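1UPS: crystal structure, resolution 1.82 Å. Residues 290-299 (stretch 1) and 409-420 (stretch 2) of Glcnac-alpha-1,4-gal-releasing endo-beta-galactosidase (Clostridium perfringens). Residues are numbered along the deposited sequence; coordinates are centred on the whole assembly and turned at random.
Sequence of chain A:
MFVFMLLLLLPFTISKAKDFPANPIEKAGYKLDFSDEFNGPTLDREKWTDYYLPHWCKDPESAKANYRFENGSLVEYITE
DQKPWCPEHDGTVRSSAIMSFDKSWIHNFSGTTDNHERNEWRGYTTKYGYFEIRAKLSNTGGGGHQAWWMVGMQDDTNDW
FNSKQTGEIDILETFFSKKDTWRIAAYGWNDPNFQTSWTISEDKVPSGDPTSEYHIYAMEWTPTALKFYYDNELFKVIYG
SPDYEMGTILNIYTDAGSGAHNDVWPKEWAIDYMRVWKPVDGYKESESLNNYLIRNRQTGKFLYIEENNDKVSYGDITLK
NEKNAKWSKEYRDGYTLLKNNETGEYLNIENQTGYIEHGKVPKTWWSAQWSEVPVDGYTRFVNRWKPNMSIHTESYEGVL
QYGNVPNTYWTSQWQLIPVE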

# COMPACT_ATOMS: atom_id res chain seq x y z
N ASN A 290 -8.27 17.63 11.04
CA ASN A 290 -8.78 16.55 11.90
C ASN A 290 -8.21 16.63 13.31
O ASN A 290 -7.02 16.93 13.49
CB ASN A 290 -8.42 15.18 11.32
CG ASN A 290 -9.32 14.79 10.15
OD1 ASN A 290 -10.05 15.61 9.58
ND2 ASN A 290 -9.24 13.51 9.76
N ASN A 291 -9.05 16.33 14.30
CA ASN A 291 -8.60 16.20 15.68
C ASN A 291 -8.89 14.77 16.12
O ASN A 291 -9.81 14.13 15.58
CB ASN A 291 -9.31 17.21 16.59
CG ASN A 291 -9.06 18.64 16.17
OD1 ASN A 291 -7.95 19.00 15.77
ND2 ASN A 291 -10.10 19.47 16.22
N TYR A 292 -8.10 14.27 17.07
CA TYR A 292 -8.23 12.87 17.53
C TYR A 292 -8.14 12.75 19.04
O TYR A 292 -7.34 13.44 19.69
CB TYR A 292 -7.12 12.01 16.94
CG TYR A 292 -7.07 11.99 15.45
CD1 TYR A 292 -7.75 11.01 14.72
CD2 TYR A 292 -6.32 12.94 14.75
CE1 TYR A 292 -7.71 10.99 13.31
CE2 TYR A 292 -6.27 12.94 13.35
CZ TYR A 292 -6.97 11.97 12.64
OH TYR A 292 -6.91 11.97 11.27
N LEU A 293 -8.94 11.82 19.59
CA LEU A 293 -8.66 11.29 20.92
C LEU A 293 -7.75 10.09 20.68
O LEU A 293 -7.77 9.52 19.58
CB LEU A 293 -9.95 10.83 21.61
CG LEU A 293 -11.01 11.90 21.87
CD1 LEU A 293 -12.29 11.25 22.41
CD2 LEU A 293 -10.47 12.94 22.85
N ILE A 294 -6.94 9.71 21.67
CA ILE A 294 -6.05 8.56 21.54
C ILE A 294 -6.24 7.65 22.75
O ILE A 294 -5.95 8.04 23.88
CB ILE A 294 -4.56 9.01 21.44
CG1 ILE A 294 -4.36 9.98 20.26
CG2 ILE A 294 -3.65 7.78 21.25
CD1 ILE A 294 -2.92 10.57 20.17
N ARG A 295 -6.74 6.45 22.49
CA ARG A 295 -7.13 5.53 23.56
C ARG A 295 -6.26 4.28 23.57
O ARG A 295 -5.99 3.69 22.51
CB ARG A 295 -8.59 5.13 23.35
CG ARG A 295 -9.20 4.33 24.52
CD ARG A 295 -10.65 3.86 24.25
NE ARG A 295 -11.36 3.74 25.53
CZ ARG A 295 -12.58 3.23 25.70
NH1 ARG A 295 -13.29 2.76 24.67
NH2 ARG A 295 -13.09 3.17 26.92
N ASN A 296 -5.84 3.87 24.77
CA ASN A 296 -5.07 2.64 24.96
C ASN A 296 -5.94 1.38 24.86
O ASN A 296 -7.04 1.32 25.43
CB ASN A 296 -4.37 2.66 26.32
CG ASN A 296 -3.35 1.54 26.46
OD1 ASN A 296 -3.63 0.46 27.01
ND2 ASN A 296 -2.16 1.77 25.92
N ARG A 297 -5.46 0.37 24.13
CA ARG A 297 -6.26 -0.85 23.99
C ARG A 297 -6.45 -1.62 25.30
O ARG A 297 -7.55 -2.10 25.62
CB ARG A 297 -5.69 -1.77 22.90
CG ARG A 297 -6.57 -3.03 22.69
CD ARG A 297 -6.02 -3.97 21.61
NE ARG A 297 -6.97 -5.04 21.30
CZ ARG A 297 -6.79 -5.98 20.38
NH1 ARG A 297 -5.67 -6.02 19.66
NH2 ARG A 297 -7.75 -6.91 20.18
N GLN A 298 -5.36 -1.75 26.06
CA GLN A 298 -5.39 -2.54 27.29
C GLN A 298 -6.19 -1.86 28.39
O GLN A 298 -7.04 -2.50 29.04
CB GLN A 298 -3.96 -2.89 27.75
CG GLN A 298 -3.88 -3.60 29.13
CD GLN A 298 -4.31 -5.05 29.11
OE1 GLN A 298 -4.92 -5.52 28.15
NE2 GLN A 298 -4.01 -5.78 30.20
N THR A 299 -5.94 -0.57 28.61
CA THR A 299 -6.53 0.13 29.77
C THR A 299 -7.81 0.88 29.46
O THR A 299 -8.53 1.25 30.39
CB THR A 299 -5.56 1.14 30.39
OG1 THR A 299 -5.31 2.20 29.44
CG2 THR A 299 -4.18 0.49 30.70
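Stretch 2 409-420: YWTSQWQLIPVE

The guanidinium of Arg297 lies flat on the indole of Trp410, with centres 3.8 Å apart and planes only 6° from parallel. Arg297 CZ sits 3.8 Å from the centroid of the five-membered ring of Trp410, a cation-pi geometry, and Arg297 CD packs over the same ring at 3.7 Å. The fully extended side chain of Arg297, with chi1 to chi3 all t, also brings NH1 to Gln413 OE1 (2.8 Å), near the guanidinium plane, so one face meets the indole while an edge is hydrogen-bonded.

Stretch 2 approaches this site as a short 3-10 segment, 410-412, and then extends into a strand that runs antiparallel to strand 291-296; the axes come within 4.3 Å and their N-to-C directions differ by 142°. Two reciprocal pairs hold the register. Leu293 N to Ile417 O and Ile417 N to Leu293 O are both 2.8 Å, while Arg295 N to Gln415 O is 3.0 Å and Gln415 N to Arg295 O is 2.8 Å. Arg297 N to Gln413 O (2.9 Å) continues the ladder beyond the first strand. At the other end, Val419 N donates to Asn291 O (2.9 Å), a water links Asn291 N (3.0 Å) to Val419 O (2.7 Å), and Asn291 ND2 reaches the C-terminal carboxylate at Glu420 OXT (3.0 Å).

Side chains alternate between the two faces of the sheet. On one, Tyr292 CD1 packs on Leu416 CB (3.9 Å), Tyr292 CE1 on Pro418 CG (4.0 Å), and Ile294 CG2 on Trp414 CE3 (3.8 Å). Asn296 belongs to this face too; its ND2 lies over the Trp414 ring, 3.3 Å from CH2, and donates to Thr411 O (3.0 Å), tying the strand to the 3-10 segment. On the other face, Leu293 CD1 meets Val419 CG1 at 3.6 Å.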

# COMPACT_ATOMS: atom_id res chain seq x y z
N TYR A 409 1.63 -6.71 22.47
CA TYR A 409 1.27 -6.17 23.79
C TYR A 409 0.21 -5.08 23.66
O TYR A 409 0.45 -4.05 23.04
CB TYR A 409 2.51 -5.63 24.54
CG TYR A 409 3.26 -6.70 25.32
CD1 TYR A 409 3.48 -7.96 24.75
CD2 TYR A 409 3.71 -6.46 26.61
CE1 TYR A 409 4.15 -8.96 25.47
CE2 TYR A 409 4.38 -7.46 27.35
CZ TYR A 409 4.59 -8.70 26.76
OH TYR A 409 5.24 -9.69 27.47
N TRP A 410 -0.96 -5.30 24.26
CA TRP A 410 -2.06 -4.35 24.11
C TRP A 410 -1.78 -2.98 24.75
O TRP A 410 -2.36 -1.98 24.35
CB TRP A 410 -3.35 -4.93 24.67
CG TRP A 410 -3.98 -6.05 23.88
CD1 TRP A 410 -3.43 -6.78 22.85
CD2 TRP A 410 -5.29 -6.57 24.07
NE1 TRP A 410 -4.32 -7.72 22.40
CE2 TRP A 410 -5.48 -7.61 23.13
CE3 TRP A 410 -6.34 -6.26 24.95
CZ2 TRP A 410 -6.68 -8.34 23.04
CZ3 TRP A 410 -7.53 -6.99 24.86
CH2 TRP A 410 -7.69 -8.01 23.92
N THR A 411 -0.87 -2.92 25.73
CA THR A 411 -0.48 -1.61 26.27
C THR A 411 0.29 -0.77 25.25
O THR A 411 0.50 0.43 25.48
CB THR A 411 0.40 -1.75 27.52
OG1 THR A 411 1.53 -2.57 27.20
CG2 THR A 411 -0.34 -2.51 28.64
N SER A 412 0.73 -1.38 24.15
CA SER A 412 1.41 -0.63 23.09
C SER A 412 0.51 -0.36 21.87
O SER A 412 1.00 0.15 20.83
CB SER A 412 2.71 -1.33 22.64
OG SER A 412 2.44 -2.46 21.80
N GLN A 413 -0.77 -0.69 21.98
CA GLN A 413 -1.71 -0.58 20.87
C GLN A 413 -2.71 0.53 21.18
O GLN A 413 -3.22 0.61 22.32
CB GLN A 413 -2.43 -1.92 20.66
CG GLN A 413 -1.50 -3.01 20.16
CD GLN A 413 -2.22 -4.31 19.80
OE1 GLN A 413 -3.46 -4.35 19.71
NE2 GLN A 413 -1.45 -5.38 19.59
N TRP A 414 -2.95 1.38 20.18
CA TRP A 414 -3.70 2.63 20.35
C TRP A 414 -4.80 2.79 19.31
O TRP A 414 -4.67 2.32 18.17
CB TRP A 414 -2.75 3.82 20.23
CG TRP A 414 -1.66 3.74 21.22
CD1 TRP A 414 -0.42 3.18 21.03
CD2 TRP A 414 -1.71 4.17 22.57
NE1 TRP A 414 0.32 3.27 22.19
CE2 TRP A 414 -0.45 3.87 23.15
CE3 TRP A 414 -2.67 4.81 23.36
CZ2 TRP A 414 -0.15 4.18 24.48
CZ3 TRP A 414 -2.37 5.12 24.67
CH2 TRP A 414 -1.12 4.80 25.23
N GLN A 415 -5.87 3.47 19.70
CA GLN A 415 -6.95 3.79 18.78
C GLN A 415 -6.96 5.30 18.57
O GLN A 415 -7.11 6.03 19.53
CB GLN A 415 -8.29 3.37 19.43
CG GLN A 415 -9.28 2.78 18.52
CD GLN A 415 -10.59 2.40 19.22
OE1 GLN A 415 -10.62 2.13 20.44
NE2 GLN A 415 -11.66 2.35 18.46
N LEU A 416 -6.80 5.76 17.33
CA LEU A 416 -6.99 7.20 17.05
C LEU A 416 -8.44 7.42 16.66
O LEU A 416 -8.90 6.88 15.64
CB LEU A 416 -6.07 7.69 15.94
CG LEU A 416 -4.79 8.30 16.54
CD1 LEU A 416 -3.94 7.20 17.14
CD2 LEU A 416 -4.03 9.09 15.52
N ILE A 417 -9.14 8.20 17.48
CA ILE A 417 -10.57 8.40 17.32
C ILE A 417 -10.87 9.82 16.88
O ILE A 417 -10.68 10.75 17.67
CB ILE A 417 -11.29 8.09 18.66
CG1 ILE A 417 -10.99 6.65 19.09
CG2 ILE A 417 -12.80 8.29 18.55
CD1 ILE A 417 -11.35 6.37 20.53
N PRO A 418 -11.29 10.02 15.63
CA PRO A 418 -11.62 11.37 15.16
C PRO A 418 -12.71 12.01 16.02
O PRO A 418 -13.71 11.35 16.33
CB PRO A 418 -12.15 11.13 13.74
CG PRO A 418 -11.58 9.83 13.33
CD PRO A 418 -11.48 9.01 14.57
N VAL A 419 -12.49 13.26 16.42
CA VAL A 419 -13.46 14.03 17.18
C VAL A 419 -13.51 15.45 16.64
O VAL A 419 -12.54 15.92 16.02
CB VAL A 419 -13.14 14.10 18.71
CG1 VAL A 419 -13.51 12.81 19.41
CG2 VAL A 419 -11.66 14.51 18.97
N GLU A 420 -14.63 16.12 16.86
CA GLU A 420 -14.73 17.55 16.54
C GLU A 420 -13.70 18.34 17.34
O GLU A 420 -13.52 18.07 18.52
CB GLU A 420 -16.11 18.08 16.87
CG GLU A 420 -17.16 17.65 15.89
CD GLU A 420 -18.53 18.18 16.27
OE1 GLU A 420 -19.08 17.70 17.30
OE2 GLU A 420 -19.04 19.07 15.57
OXT GLU A 420 -13.05 19.23 16.78
O HOH W 1 -11.92 15.91 13.36